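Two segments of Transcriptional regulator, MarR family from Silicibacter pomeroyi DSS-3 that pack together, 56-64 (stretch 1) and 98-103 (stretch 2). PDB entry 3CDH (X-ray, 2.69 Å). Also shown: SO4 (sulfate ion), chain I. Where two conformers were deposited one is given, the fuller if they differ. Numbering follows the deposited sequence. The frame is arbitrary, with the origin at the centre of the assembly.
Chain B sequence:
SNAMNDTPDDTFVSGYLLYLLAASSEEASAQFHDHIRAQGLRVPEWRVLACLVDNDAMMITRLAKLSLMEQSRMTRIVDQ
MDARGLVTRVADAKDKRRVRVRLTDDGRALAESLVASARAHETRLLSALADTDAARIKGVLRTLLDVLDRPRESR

Stretch 1, residues 56-64: DAMMITRLA
Stretch 2 (98-103) RVRVRL

The apolar centre of this contact is V101, whose side chain shares a sheet face with that of M58 and is met by the first turn of the helix that begins right after M59. L63 points its CA-to-CB bond toward the other strand and sets CD2 4.1 Å from V101 CG1, while I60 brings CG1 to 4.4 Å from V101 CG2 and to 4.2 Å from V99 CG1. These are loose van der Waals distances, and they let one isoleucine bridge two valines. I60 is m,t (-60°, -160°); V99 is p (81°); V101 lies between wells at 134°, as does L63 at -133° and 25°.

Beneath these side chains runs a very short antiparallel ladder. Strand 58-59 pairs with the start of strand 100-103, M58 facing V101 as the hydrogen-bonded pair (CA to CA 5.2 Å) and M59 facing R100 as the non-hydrogen-bonded pair (CA to CA 4.2 Å). M58 is built at phi/psi -138/152, V101 at -141/144 and R100 at -126/158. M58 N donates to V101 O at 2.9 Å and 158°; the return bond, V101 N to M58 O, is 2.6 Å long but weak, bent to 128°. CA-H...O contacts add to the ladder: A57 CA to V101 O and M59 CA to V99 O at 3.2 Å, and R100 CA to M58 O at 3.1 Å.

The strand turns into helix at M59 (-78/144), the N-cap residue; I60 then drops to -62/-31. M59 O accepts from L63 N at 3.1 Å, and A64 N reaches I60 O at 2.8 Å, so the turn that carries I60 to both valines and L63 to V101 starts directly from the strand.

On the sheet face shared by M59 and R100 the chemistry becomes polar. The selenomethionine M59 (m,t, chi3 -99°) lays CG over one face of the R100 guanidinium, 3.7 Å from NH2, an apolar cover for a flat cation, and its SE lies 4.2 Å from R98 NH2. R100, with chi1 -100° and chi2 121° between wells and chi3 t, donates from NH2 to R98 O at 3.2 Å, a hydrogen bond within its own stretch.

At this edge a sulfate, probably from the crystallisation liquor, accepts a very short hydrogen bond from M59 N to O3 (2.4 Å, 171°), while its O1 lies 3.2 Å from R100 NH1, where opposite charges favour the approach. Toward the other end, D56 O comes within 2.9 Å of R102 CB, and the p,t,t side chain of R102, its CA-to-CB bond pointing sideways, leads away at its end.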

# COMPACT_ATOMS: atom_id res chain seq x y z
N ASP B 56 -14.62 9.07 19.47
CA ASP B 56 -15.97 9.62 19.44
C ASP B 56 -16.19 10.52 18.25
O ASP B 56 -17.30 10.60 17.76
CB ASP B 56 -16.25 10.43 20.71
CG ASP B 56 -16.74 9.56 21.85
OD1 ASP B 56 -17.50 8.59 21.58
OD2 ASP B 56 -16.37 9.87 23.01
N ALA B 57 -15.14 11.21 17.82
CA ALA B 57 -15.26 12.23 16.80
C ALA B 57 -13.88 12.49 16.24
O ALA B 57 -12.90 12.49 16.97
CB ALA B 57 -15.84 13.49 17.39
N MSE B 58 -13.78 12.69 14.93
CA MSE B 58 -12.51 12.98 14.29
C MSE B 58 -12.66 14.05 13.25
O MSE B 58 -13.72 14.20 12.65
CB MSE B 58 -11.98 11.75 13.60
CG MSE B 58 -10.96 11.04 14.36
SE MSE B 58 -9.86 9.95 13.15
CE MSE B 58 -9.38 8.63 14.53
N MSE B 59 -11.57 14.77 13.04
CA MSE B 59 -11.49 15.80 12.02
C MSE B 59 -11.30 15.07 10.74
O MSE B 59 -10.63 14.04 10.70
CB MSE B 59 -10.29 16.68 12.27
CG MSE B 59 -10.29 17.39 13.59
SE MSE B 59 -8.70 18.53 13.68
CE MSE B 59 -7.43 17.49 14.74
N ILE B 60 -11.89 15.58 9.67
CA ILE B 60 -11.79 14.85 8.40
C ILE B 60 -10.33 14.75 8.00
O ILE B 60 -9.90 13.76 7.40
CB ILE B 60 -12.60 15.49 7.27
CG1 ILE B 60 -14.07 15.53 7.63
CG2 ILE B 60 -12.46 14.69 5.96
CD1 ILE B 60 -14.97 15.67 6.42
N THR B 61 -9.55 15.76 8.38
CA THR B 61 -8.14 15.79 8.00
C THR B 61 -7.36 14.63 8.63
O THR B 61 -6.48 14.05 7.98
CB THR B 61 -7.50 17.16 8.28
OG1 THR B 61 -7.58 17.44 9.67
CG2 THR B 61 -8.25 18.29 7.53
N ARG B 62 -7.68 14.28 9.88
CA ARG B 62 -7.03 13.13 10.52
C ARG B 62 -7.54 11.82 9.91
O ARG B 62 -6.77 10.88 9.69
CB ARG B 62 -7.20 13.15 12.05
CG ARG B 62 -6.71 11.89 12.81
CD ARG B 62 -5.19 11.88 13.13
NE ARG B 62 -4.79 10.70 13.93
CZ ARG B 62 -3.56 10.18 13.98
NH1 ARG B 62 -2.56 10.71 13.29
NH2 ARG B 62 -3.34 9.10 14.72
N LEU B 63 -8.84 11.77 9.63
CA LEU B 63 -9.40 10.61 8.99
C LEU B 63 -8.67 10.37 7.67
O LEU B 63 -8.31 9.23 7.36
CB LEU B 63 -10.88 10.84 8.71
CG LEU B 63 -11.99 9.86 9.01
CD1 LEU B 63 -11.70 8.86 10.11
CD2 LEU B 63 -13.12 10.77 9.42
N ALA B 64 -8.42 11.44 6.92
CA ALA B 64 -7.68 11.32 5.67
C ALA B 64 -6.27 10.72 5.89
O ALA B 64 -5.91 9.73 5.26
CB ALA B 64 -7.63 12.62 4.94
N ARG B 98 -11.95 23.11 11.18
CA ARG B 98 -11.76 22.04 12.13
C ARG B 98 -13.03 21.27 12.46
O ARG B 98 -13.27 20.99 13.61
CB ARG B 98 -11.11 22.55 13.44
CG ARG B 98 -11.64 23.89 14.00
CD ARG B 98 -10.58 24.60 14.87
NE ARG B 98 -9.27 24.02 14.63
CZ ARG B 98 -8.83 22.93 15.22
NH1 ARG B 98 -9.58 22.32 16.11
NH2 ARG B 98 -7.64 22.45 14.93
N VAL B 99 -13.82 20.93 11.46
CA VAL B 99 -15.01 20.10 11.63
C VAL B 99 -14.66 18.65 11.99
O VAL B 99 -13.65 18.11 11.53
CB VAL B 99 -15.99 20.09 10.40
CG1 VAL B 99 -15.52 19.14 9.30
CG2 VAL B 99 -17.40 19.66 10.82
N ARG B 100 -15.55 18.04 12.74
CA ARG B 100 -15.35 16.72 13.28
C ARG B 100 -16.52 15.85 12.89
O ARG B 100 -17.58 16.35 12.59
CB ARG B 100 -15.28 16.81 14.78
CG ARG B 100 -13.91 16.78 15.36
CD ARG B 100 -13.67 18.00 16.15
NE ARG B 100 -12.44 17.92 16.91
CZ ARG B 100 -11.47 18.83 16.85
NH1 ARG B 100 -10.38 18.67 17.58
NH2 ARG B 100 -11.59 19.88 16.06
N VAL B 101 -16.33 14.55 12.89
CA VAL B 101 -17.29 13.65 12.31
C VAL B 101 -17.40 12.43 13.19
O VAL B 101 -16.41 12.02 13.78
CB VAL B 101 -16.81 13.32 10.89
CG1 VAL B 101 -16.88 11.88 10.59
CG2 VAL B 101 -17.60 14.12 9.90
N ARG B 102 -18.59 11.87 13.33
CA ARG B 102 -18.74 10.69 14.19
C ARG B 102 -19.70 9.66 13.60
O ARG B 102 -20.48 9.97 12.69
CB ARG B 102 -19.19 11.10 15.59
CG ARG B 102 -20.54 11.72 15.64
CD ARG B 102 -21.13 11.69 17.06
NE ARG B 102 -22.37 12.47 17.12
CZ ARG B 102 -23.61 11.97 16.97
NH1 ARG B 102 -24.67 12.77 17.02
NH2 ARG B 102 -23.81 10.67 16.76
N LEU B 103 -19.63 8.42 14.10
CA LEU B 103 -20.58 7.39 13.70
C LEU B 103 -21.97 7.70 14.20
O LEU B 103 -22.13 8.29 15.29
CB LEU B 103 -20.16 6.03 14.24
CG LEU B 103 -18.83 5.59 13.63
CD1 LEU B 103 -18.37 4.25 14.23
CD2 LEU B 103 -18.94 5.51 12.10
S SO4 I . -9.19 14.57 15.89
O1 SO4 I . -9.77 15.74 16.56
O2 SO4 I . -9.41 13.32 16.61
O3 SO4 I . -9.78 14.44 14.57
O4 SO4 I . -7.74 14.71 15.73